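Local coordinates for Atu0111 protein (Agrobacterium tumefaciens, PDB 2FSQ), which is of unknown function but belongs to the 2H phosphoesterase clan, so it may act on phosphoester bonds, at residues P41-V46 with P221-F226; M85-G90 with L158-F163; D120-F125 with A164-Y169. All blocks are in the same frame, centred on the assembly; numbering follows the deposited sequence.

The three contacts build outward from one antiparallel sheet. Interactions 1 and 2 share it, their centres about 11 Å apart: Val45 O lies 2.8 Å from Val87 N and Val45 N lies 2.9 Å from Phe88 O, probable hydrogen bonds joining strand 42-48 to strand 84-92. Interaction 2 and interaction 3, about 10 Å apart between centres, both use helix 150-167; Tyr169 OH reaches Gln89 O at 2.7 Å. Interaction 3 meets interaction 1, about 13 Å away between centres, where Phe223 CG is 3.7 Å from Leu122 CD1. An acetic acid is hydrogen-bonded to Thr86 and Thr182, each ending a His-x-Thr sequence, consistent with a 2H phosphoesterase site, though no activity is established.

Interaction 1. Residues P41-V46 with P221-F226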
loop_
_atom_site.group_PDB
_atom_site.type_symbol
_atom_site.label_atom_id
_atom_site.label_comp_id
_atom_site.label_asym_id
_atom_site.label_seq_id
_atom_site.Cartn_x
_atom_site.Cartn_y
_atom_site.Cartn_z
ATOM N N PRO A 41 -11.502 0.947 -10.305
ATOM C CA PRO A 41 -11.912 -0.210 -9.499
ATOM C C PRO A 41 -11.022 -1.426 -9.630
ATOM O O PRO A 41 -10.437 -1.669 -10.677
ATOM C CB PRO A 41 -13.318 -0.551 -10.008
ATOM C CG PRO A 41 -13.719 0.608 -10.870
ATOM C CD PRO A 41 -12.482 1.273 -11.360
ATOM N N GLY A 42 -10.962 -2.202 -8.558
ATOM C CA GLY A 42 -10.150 -3.405 -8.555
ATOM C C GLY A 42 -10.440 -4.247 -7.339
ATOM O O GLY A 42 -11.431 -4.022 -6.621
ATOM N N ASN A 43 -9.557 -5.208 -7.097
ATOM C CA ASN A 43 -9.624 -6.017 -5.904
ATOM C C ASN A 43 -8.199 -6.308 -5.424
ATOM O O ASN A 43 -7.232 -5.993 -6.129
ATOM C CB ASN A 43 -10.473 -7.280 -6.127
ATOM C CG ASN A 43 -10.006 -8.116 -7.302
ATOM O OD1 ASN A 43 -8.823 -8.408 -7.444
ATOM N ND2 ASN A 43 -10.956 -8.557 -8.126
ATOM N N THR A 44 -8.068 -6.835 -4.209
ATOM C CA THR A 44 -6.760 -6.888 -3.566
ATOM C C THR A 44 -6.855 -7.663 -2.262
ATOM O O THR A 44 -7.953 -7.831 -1.736
ATOM C CB THR A 44 -6.241 -5.456 -3.287
ATOM O OG1 THR A 44 -4.924 -5.503 -2.731
ATOM C CG2 THR A 44 -7.147 -4.705 -2.335
ATOM N N VAL A 45 -5.712 -8.120 -1.748
ATOM C CA VAL A 45 -5.648 -8.664 -0.401
ATOM C C VAL A 45 -4.848 -7.688 0.467
ATOM O O VAL A 45 -3.678 -7.396 0.183
ATOM C CB VAL A 45 -4.989 -10.042 -0.340
ATOM C CG1 VAL A 45 -5.019 -10.556 1.116
ATOM C CG2 VAL A 45 -5.722 -11.021 -1.260
ATOM N N VAL A 46 -5.484 -7.195 1.533
ATOM C CA VAL A 46 -4.823 -6.216 2.392
ATOM C C VAL A 46 -5.087 -6.503 3.859
ATOM O O VAL A 46 -6.030 -7.217 4.184
ATOM C CB VAL A 46 -5.306 -4.750 2.094
ATOM C CG1 VAL A 46 -5.296 -4.461 0.625
ATOM C CG2 VAL A 46 -6.685 -4.469 2.680
ATOM N N PRO A 221 -5.272 -10.750 7.083
ATOM C CA PRO A 221 -5.411 -10.441 5.652
ATOM C C PRO A 221 -6.830 -10.707 5.161
ATOM O O PRO A 221 -7.477 -11.666 5.600
ATOM C CB PRO A 221 -4.444 -11.423 4.984
ATOM C CG PRO A 221 -3.452 -11.772 6.059
ATOM C CD PRO A 221 -4.265 -11.794 7.337
ATOM N N ALA A 222 -7.300 -9.863 4.252
ATOM C CA ALA A 222 -8.636 -9.987 3.714
ATOM C C ALA A 222 -8.642 -9.657 2.233
ATOM O O ALA A 222 -8.022 -8.679 1.811
ATOM C CB ALA A 222 -9.597 -9.046 4.468
ATOM N N PHE A 223 -9.393 -10.448 1.471
ATOM C CA PHE A 223 -9.654 -10.141 0.069
ATOM C C PHE A 223 -10.744 -9.066 0.019
ATOM O O PHE A 223 -11.820 -9.233 0.624
ATOM C CB PHE A 223 -10.073 -11.410 -0.693
ATOM C CG PHE A 223 -10.435 -11.164 -2.132
ATOM C CD1 PHE A 223 -9.499 -10.652 -3.026
ATOM C CD2 PHE A 223 -11.710 -11.447 -2.594
ATOM C CE1 PHE A 223 -9.822 -10.418 -4.345
ATOM C CE2 PHE A 223 -12.042 -11.225 -3.919
ATOM C CZ PHE A 223 -11.098 -10.720 -4.799
ATOM N N CYS A 224 -10.455 -7.969 -0.686
ATOM C CA CYS A 224 -11.285 -6.771 -0.691
ATOM C C CYS A 224 -11.564 -6.325 -2.105
ATOM O O CYS A 224 -10.800 -6.640 -3.039
ATOM C CB CYS A 224 -10.582 -5.593 -0.002
ATOM S SG CYS A 224 -10.185 -5.852 1.740
ATOM N N GLU A 225 -12.638 -5.563 -2.266
ATOM C CA GLU A 225 -12.853 -4.813 -3.504
ATOM C C GLU A 225 -12.838 -3.311 -3.229
ATOM O O GLU A 225 -13.113 -2.874 -2.104
ATOM C CB GLU A 225 -14.167 -5.228 -4.190
ATOM C CG GLU A 225 -15.389 -4.812 -3.396
ATOM C CD GLU A 225 -16.698 -5.304 -3.971
ATOM O OE1 GLU A 225 -16.693 -6.081 -4.958
ATOM O OE2 GLU A 225 -17.733 -4.920 -3.393
ATOM N N PHE A 226 -12.546 -2.516 -4.256
ATOM C CA PHE A 226 -12.518 -1.072 -4.112
ATOM C C PHE A 226 -12.959 -0.393 -5.398
ATOM O O PHE A 226 -12.734 -0.951 -6.484
ATOM C CB PHE A 226 -11.126 -0.576 -3.708
ATOM C CG PHE A 226 -10.022 -0.999 -4.661
ATOM C CD1 PHE A 226 -9.701 -0.215 -5.767
ATOM C CD2 PHE A 226 -9.303 -2.177 -4.436
ATOM C CE1 PHE A 226 -8.674 -0.602 -6.660
ATOM C CE2 PHE A 226 -8.288 -2.581 -5.313
ATOM C CZ PHE A 226 -7.950 -1.789 -6.412
#
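Strands 42-46 and 222-226 are the two inner strands of a four-stranded antiparallel sheet, in a fold consistent with the 2H clan, their short axes running at 150° to each other. Pro41 leads in with its CA 3.2 Å from Phe226 O, a CA-H...O contact. Gly42 and Phe226 then form a hydrogen-bonded pair, with Gly42 N donating to Phe226 O at 3.0 Å and Gly42 O accepting from Phe226 N. Phe226 CG takes the crowded position between backbone N and carbonyl carbon (chi1 56°), which folds the ring over the glycine; Gly42 CA stands 3.8 Å from the ring centroid in a CH-pi contact, made possible by the absent side chain.

Asn43, on the other side of the sheet, crosses the Phe223 ring obliquely, with CB 3.7 Å from Phe223 CE1. Its amide is fixed at both ends elsewhere: OD1 accepts from Val91 N, and ND2 bonds to Thr115 OG1 of helix 111-121. Thr44 pairs with Cys224 through the shortest of the six interstrand bonds, Cys224 N to Thr44 O at 2.7 Å, arriving almost along the C=O axis (174°). Thr44 CG2 meets the edge of the Phe226 ring, 3.8 Å from CE2, and Thr44 and Val46 both pack on Thr86 of the first His-x-Thr sequence.

Val45 sits opposite Phe223 in a non-hydrogen-bonded pair. Its CG2 approaches the edge of the Phe223 ring, whereas CG1 is 4.0 Å from Pro221 CB. Val46 exchanges both backbone bonds with Ala222 and returns to the face of Thr44, where its CG2 touches Cys224 SG at 3.9 Å.

Interaction 2. Residues M85-G90 with L158-F163; sequences MTVFQG and LWRDTF. With ACY (acetic acid), chain B.
Arg160 leaves helix 150-167 with its CG anti to the carbonyl carbon, and climbs from CB toward Val87. CG comes to 3.2 Å from Val87 O and CD to 3.3 Å from the same Val87 O, so the aliphatic part runs alongside that carbonyl. A bend at chi3 (48°) then turns the guanidinium so that its edge faces the same oxygen. NE and CZ pass farther off, and NH1 delivers the bond: it donates to Val87 O at 2.9 Å, with 163° at the hydrogen; Val87 O lies in the guanidinium plane and NH1 in the carbonyl plane, on a lone pair. NH1 also donates to a water 2.9 Å away, which accepts from Gln89 N as well. NH2 turns to His174 O, and the guanidinium makes a cation-pi contact with Tyr177.

The carbonyl gripped here belongs to a classic beta bulge: Val87 and Phe88 both face Val45 of strand 42-48. Just before it, Thr86 closes a His-x-Thr sequence, and Thr182 ends a second, a pair as in 2H phosphoesterases. Thr86 OG1 donates to OXT of an acetic acid, probably from the crystallisation liquor, at 2.9 Å, and the same molecule also bonds Thr182 OG1, consistent with a pocket for an anionic group.

Phe88 CG is anti to its backbone N, which presents the ring to the helix. Phe163 CB lies over one face of it, offset toward the rim and 3.6 Å from Phe88 CG. The Phe163 ring continues past in the opposite direction, bringing its CE2 to 4.0 Å from Val87 CG1.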
loop_
_atom_site.group_PDB
_atom_site.type_symbol
_atom_site.label_atom_id
_atom_site.label_comp_id
_atom_site.label_asym_id
_atom_site.label_seq_id
_atom_site.Cartn_x
_atom_site.Cartn_y
_atom_site.Cartn_z
HETATM N N MSE A 85 -1.906 -2.313 4.869
HETATM C CA MSE A 85 -0.740 -2.860 4.198
HETATM C C MSE A 85 -1.247 -3.881 3.187
HETATM O O MSE A 85 -1.870 -4.872 3.560
HETATM C CB MSE A 85 0.197 -3.570 5.181
HETATM C CG MSE A 85 1.444 -4.073 4.464
HETATM SE SE MSE A 85 2.553 -5.190 5.653
HETATM C CE MSE A 85 1.595 -6.859 5.378
ATOM N N THR A 86 -0.952 -3.677 1.905
ATOM C CA THR A 86 -1.289 -4.695 0.896
ATOM C C THR A 86 -0.414 -5.936 1.115
ATOM O O THR A 86 0.786 -5.838 1.389
ATOM C CB THR A 86 -1.098 -4.116 -0.501
ATOM O OG1 THR A 86 -1.979 -2.999 -0.628
ATOM C CG2 THR A 86 -1.418 -5.142 -1.607
ATOM N N VAL A 87 -1.059 -7.100 1.068
ATOM C CA VAL A 87 -0.343 -8.373 1.150
ATOM C C VAL A 87 -0.116 -8.918 -0.262
ATOM O O VAL A 87 0.974 -9.372 -0.583
ATOM C CB VAL A 87 -1.128 -9.399 1.976
ATOM C CG1 VAL A 87 -0.406 -10.752 2.036
ATOM C CG2 VAL A 87 -1.336 -8.855 3.393
ATOM N N PHE A 88 -1.143 -8.848 -1.109
ATOM C CA PHE A 88 -1.018 -9.311 -2.502
ATOM C C PHE A 88 -1.984 -8.523 -3.361
ATOM O O PHE A 88 -3.186 -8.536 -3.094
ATOM C CB PHE A 88 -1.322 -10.816 -2.590
ATOM C CG PHE A 88 -1.014 -11.408 -3.933
ATOM C CD1 PHE A 88 0.241 -11.923 -4.198
ATOM C CD2 PHE A 88 -1.987 -11.464 -4.936
ATOM C CE1 PHE A 88 0.545 -12.483 -5.436
ATOM C CE2 PHE A 88 -1.687 -12.013 -6.191
ATOM C CZ PHE A 88 -0.440 -12.543 -6.429
ATOM N N GLN A 89 -1.468 -7.798 -4.363
ATOM C CA GLN A 89 -2.332 -7.011 -5.247
ATOM C C GLN A 89 -3.215 -7.921 -6.071
ATOM O O GLN A 89 -2.725 -8.877 -6.668
ATOM C CB GLN A 89 -1.521 -6.189 -6.244
ATOM C CG GLN A 89 -0.783 -5.016 -5.667
ATOM C CD GLN A 89 -0.208 -4.111 -6.764
ATOM O OE1 GLN A 89 -0.641 -4.164 -7.912
ATOM N NE2 GLN A 89 0.767 -3.284 -6.408
ATOM N N GLY A 90 -4.498 -7.569 -6.167
ATOM C CA GLY A 90 -5.415 -8.236 -7.095
ATOM C C GLY A 90 -5.376 -7.493 -8.430
ATOM O O GLY A 90 -4.384 -6.854 -8.784
ATOM N N LEU A 158 5.326 -16.847 2.404
ATOM C CA LEU A 158 4.496 -18.036 2.162
ATOM C C LEU A 158 3.062 -17.638 1.819
ATOM O O LEU A 158 2.461 -18.207 0.914
ATOM C CB LEU A 158 4.529 -19.005 3.356
ATOM C CG LEU A 158 3.543 -20.177 3.323
ATOM C CD1 LEU A 158 3.816 -21.099 2.137
ATOM C CD2 LEU A 158 3.632 -20.948 4.626
ATOM N N TRP A 159 2.499 -16.682 2.552
ATOM C CA TRP A 159 1.192 -16.153 2.188
ATOM C C TRP A 159 1.167 -15.691 0.735
ATOM O O TRP A 159 0.248 -16.018 -0.004
ATOM C CB TRP A 159 0.821 -14.977 3.088
ATOM C CG TRP A 159 0.278 -15.341 4.451
ATOM C CD1 TRP A 159 0.998 -15.688 5.568
ATOM C CD2 TRP A 159 -1.096 -15.348 4.844
ATOM N NE1 TRP A 159 0.142 -15.918 6.635
ATOM C CE2 TRP A 159 -1.147 -15.717 6.212
ATOM C CE3 TRP A 159 -2.295 -15.093 4.171
ATOM C CZ2 TRP A 159 -2.353 -15.811 6.917
ATOM C CZ3 TRP A 159 -3.496 -15.180 4.872
ATOM C CH2 TRP A 159 -3.516 -15.568 6.228
ATOM N N ARG A 160 2.169 -14.920 0.332
ATOM C CA ARG A 160 2.190 -14.354 -1.021
ATOM C C ARG A 160 2.369 -15.421 -2.079
ATOM O O ARG A 160 1.719 -15.365 -3.112
ATOM C CB ARG A 160 3.261 -13.267 -1.138
ATOM C CG ARG A 160 2.788 -11.963 -0.506
ATOM C CD ARG A 160 3.868 -10.884 -0.465
ATOM N NE ARG A 160 4.541 -10.752 -1.761
ATOM C CZ ARG A 160 4.054 -10.073 -2.796
ATOM N NH1 ARG A 160 2.877 -9.454 -2.711
ATOM N NH2 ARG A 160 4.741 -10.045 -3.935
ATOM N N ASP A 161 3.230 -16.398 -1.823
ATOM C CA ASP A 161 3.409 -17.474 -2.798
ATOM C C ASP A 161 2.102 -18.242 -2.953
ATOM O O ASP A 161 1.728 -18.665 -4.055
ATOM C CB ASP A 161 4.505 -18.443 -2.355
ATOM C CG ASP A 161 5.905 -17.881 -2.535
ATOM O OD1 ASP A 161 6.060 -16.865 -3.253
ATOM O OD2 ASP A 161 6.852 -18.457 -1.940
ATOM N N THR A 162 1.397 -18.431 -1.842
ATOM C CA THR A 162 0.143 -19.152 -1.897
ATOM C C THR A 162 -0.899 -18.315 -2.650
ATOM O O THR A 162 -1.628 -18.837 -3.494
ATOM C CB THR A 162 -0.343 -19.539 -0.470
ATOM O OG1 THR A 162 0.718 -20.208 0.230
ATOM C CG2 THR A 162 -1.576 -20.468 -0.523
ATOM N N PHE A 163 -0.949 -17.008 -2.387
ATOM C CA PHE A 163 -1.852 -16.155 -3.144
ATOM C C PHE A 163 -1.570 -16.167 -4.634
ATOM O O PHE A 163 -2.510 -16.111 -5.426
ATOM C CB PHE A 163 -1.841 -14.713 -2.637
ATOM C CG PHE A 163 -2.675 -14.502 -1.387
ATOM C CD1 PHE A 163 -4.018 -14.891 -1.333
ATOM C CD2 PHE A 163 -2.123 -13.882 -0.286
ATOM C CE1 PHE A 163 -4.772 -14.674 -0.171
ATOM C CE2 PHE A 163 -2.852 -13.654 0.856
ATOM C CZ PHE A 163 -4.173 -14.061 0.931
HETATM C C ACY B . -0.419 0.277 -1.892
HETATM O O ACY B . -1.126 0.975 -1.116
HETATM O OXT ACY B . -0.408 -0.983 -1.896
HETATM C CH3 ACY B . 0.513 0.983 -2.837
HETATM O O HOH W 1 1.385 -8.066 -4.783
#

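Interaction 3. Residues D120-F125 with A164-Y169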
loop_
_atom_site.group_PDB
_atom_site.type_symbol
_atom_site.label_atom_id
_atom_site.label_comp_id
_atom_site.label_asym_id
_atom_site.label_seq_id
_atom_site.Cartn_x
_atom_site.Cartn_y
_atom_site.Cartn_z
ATOM N N ASP A 120 -14.662 -17.250 -5.141
ATOM C CA ASP A 120 -14.875 -18.690 -5.246
ATOM C C ASP A 120 -13.577 -19.469 -5.061
ATOM O O ASP A 120 -13.522 -20.415 -4.286
ATOM C CB ASP A 120 -15.514 -19.049 -6.594
ATOM C CG ASP A 120 -15.606 -20.554 -6.814
ATOM O OD1 ASP A 120 -16.120 -21.268 -5.920
ATOM O OD2 ASP A 120 -15.156 -21.021 -7.878
ATOM N N ARG A 121 -12.529 -19.061 -5.769
ATOM C CA ARG A 121 -11.254 -19.751 -5.685
ATOM C C ARG A 121 -10.683 -19.669 -4.283
ATOM O O ARG A 121 -10.093 -20.636 -3.800
ATOM C CB ARG A 121 -10.252 -19.152 -6.671
ATOM C CG ARG A 121 -10.491 -19.563 -8.085
ATOM C CD ARG A 121 -9.493 -18.902 -9.009
ATOM N NE ARG A 121 -8.142 -19.447 -8.898
ATOM C CZ ARG A 121 -7.751 -20.625 -9.374
ATOM N NH1 ARG A 121 -8.618 -21.435 -9.970
ATOM N NH2 ARG A 121 -6.490 -21.006 -9.231
ATOM N N LEU A 122 -10.865 -18.519 -3.635
ATOM C CA LEU A 122 -10.286 -18.283 -2.303
ATOM C C LEU A 122 -11.045 -18.947 -1.151
ATOM O O LEU A 122 -10.619 -18.852 0.010
ATOM C CB LEU A 122 -10.133 -16.786 -2.037
ATOM C CG LEU A 122 -9.081 -16.083 -2.910
ATOM C CD1 LEU A 122 -9.336 -14.581 -2.928
ATOM C CD2 LEU A 122 -7.660 -16.426 -2.449
ATOM N N SER A 123 -12.151 -19.618 -1.468
ATOM C CA SER A 123 -12.933 -20.352 -0.469
ATOM C C SER A 123 -12.182 -21.546 0.122
ATOM O O SER A 123 -12.524 -22.024 1.205
ATOM C CB SER A 123 -14.269 -20.807 -1.063
ATOM O OG SER A 123 -15.162 -19.715 -1.154
ATOM N N THR A 124 -11.167 -22.023 -0.591
ATOM C CA THR A 124 -10.311 -23.109 -0.111
ATOM C C THR A 124 -8.884 -22.674 0.264
ATOM O O THR A 124 -7.987 -23.523 0.387
ATOM C CB THR A 124 -10.234 -24.256 -1.136
ATOM O OG1 THR A 124 -9.706 -23.764 -2.373
ATOM C CG2 THR A 124 -11.618 -24.873 -1.377
ATOM N N PHE A 125 -8.668 -21.366 0.434
ATOM C CA PHE A 125 -7.356 -20.867 0.888
ATOM C C PHE A 125 -6.958 -21.493 2.225
ATOM O O PHE A 125 -7.778 -21.521 3.156
ATOM C CB PHE A 125 -7.369 -19.346 1.010
ATOM C CG PHE A 125 -6.003 -18.735 1.036
ATOM C CD1 PHE A 125 -5.274 -18.608 -0.140
ATOM C CD2 PHE A 125 -5.440 -18.305 2.227
ATOM C CE1 PHE A 125 -4.018 -18.074 -0.127
ATOM C CE2 PHE A 125 -4.164 -17.748 2.246
ATOM C CZ PHE A 125 -3.452 -17.639 1.065
ATOM N N ALA A 164 -0.297 -16.239 -5.015
ATOM C CA ALA A 164 0.049 -16.267 -6.440
ATOM C C ALA A 164 -0.588 -17.477 -7.104
ATOM O O ALA A 164 -1.078 -17.383 -8.220
ATOM C CB ALA A 164 1.561 -16.269 -6.632
ATOM N N ASP A 165 -0.604 -18.611 -6.408
ATOM C CA ASP A 165 -1.267 -19.808 -6.933
ATOM C C ASP A 165 -2.767 -19.599 -7.116
ATOM O O ASP A 165 -3.334 -19.984 -8.133
ATOM C CB ASP A 165 -1.015 -21.007 -6.017
ATOM C CG ASP A 165 0.414 -21.497 -6.073
ATOM O OD1 ASP A 165 1.115 -21.213 -7.069
ATOM O OD2 ASP A 165 0.842 -22.175 -5.108
ATOM N N PHE A 166 -3.421 -19.004 -6.120
ATOM C CA PHE A 166 -4.862 -18.739 -6.218
ATOM C C PHE A 166 -5.238 -17.669 -7.241
ATOM O O PHE A 166 -6.231 -17.781 -7.952
ATOM C CB PHE A 166 -5.440 -18.405 -4.831
ATOM C CG PHE A 166 -5.667 -19.626 -3.967
ATOM C CD1 PHE A 166 -4.602 -20.272 -3.348
ATOM C CD2 PHE A 166 -6.947 -20.138 -3.802
ATOM C CE1 PHE A 166 -4.811 -21.395 -2.550
ATOM C CE2 PHE A 166 -7.163 -21.266 -3.002
ATOM C CZ PHE A 166 -6.101 -21.895 -2.393
ATOM N N PHE A 167 -4.434 -16.617 -7.314
ATOM C CA PHE A 167 -4.723 -15.517 -8.232
ATOM C C PHE A 167 -4.308 -15.830 -9.667
ATOM O O PHE A 167 -4.858 -15.250 -10.606
ATOM C CB PHE A 167 -4.073 -14.223 -7.729
ATOM C CG PHE A 167 -4.887 -13.509 -6.688
ATOM C CD1 PHE A 167 -5.645 -12.400 -7.040
ATOM C CD2 PHE A 167 -4.905 -13.940 -5.353
ATOM C CE1 PHE A 167 -6.416 -11.715 -6.094
ATOM C CE2 PHE A 167 -5.676 -13.255 -4.398
ATOM C CZ PHE A 167 -6.431 -12.147 -4.773
ATOM N N GLY A 168 -3.338 -16.731 -9.817
ATOM C CA GLY A 168 -2.912 -17.218 -11.130
ATOM C C GLY A 168 -2.010 -16.269 -11.900
ATOM O O GLY A 168 -1.945 -16.328 -13.124
ATOM N N TYR A 169 -1.279 -15.419 -11.182
ATOM C CA TYR A 169 -0.230 -14.597 -11.776
ATOM C C TYR A 169 0.739 -14.203 -10.685
ATOM O O TYR A 169 0.448 -14.353 -9.486
ATOM C CB TYR A 169 -0.787 -13.322 -12.445
ATOM C CG TYR A 169 -1.567 -12.434 -11.489
ATOM C CD1 TYR A 169 -0.913 -11.601 -10.572
ATOM C CD2 TYR A 169 -2.948 -12.425 -11.499
ATOM C CE1 TYR A 169 -1.636 -10.790 -9.696
ATOM C CE2 TYR A 169 -3.666 -11.629 -10.635
ATOM C CZ TYR A 169 -3.008 -10.809 -9.744
ATOM O OH TYR A 169 -3.758 -10.040 -8.900
#
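Hydrogen bonding between the segments is carried by Arg121. Its chain bends at chi3 (72°) and turns the guanidinium edge toward the last turn of helix 150-167. NE donates to Phe166 O at 2.7 Å and almost straight, 168° at the hydrogen, with the acceptor close to the guanidinium plane and the donor in the carbonyl plane. NH2 adds a weak bond to Asp165 O at 3.5 Å. A positive charge placed beside carbonyls at a helix C-terminus would be expected to be favourable. The helix itself ends with Gly168 N bonded to Ala164 O at 2.8 Å, after which Gly168 takes a positive phi.

Aromatic contact centres on Phe166, which loses more surface here than any other residue of the pair. Phe125 turns its edge to one face of that ring in a T-shaped stack, centroids 5.1 Å apart and planes at 63°. The touching atom is Phe125 CD1, which lies over the face offset toward the rim and 3.7 Å from Phe166 CD1. Along the rim of the same ring, Phe166 CE2 lies 3.1 Å from Arg121 O, and Thr124 OG1 sits at the edge close by. Phe125 is stacked in turn on Phe163, about one turn before Phe166 in helix 150-167.

Aliphatic packing comes from the two methyls of Leu122. CD2 reaches Phe166 CB at 3.8 Å, while CD1 is 4.2 Å from Phe167 CE2 and also rests on Phe223 of the sheet. Phe167 meets Tyr118 of helix 111-121, whose OH bonds Phe167 O.

Helices 111-121 and 150-167 thus converge by their C-terminal ends, forming part of a helical layer laid on one face of an antiparallel sheet, the face carrying Val45 and Phe223, an alpha+beta arrangement consistent with the 2H phosphoesterase fold.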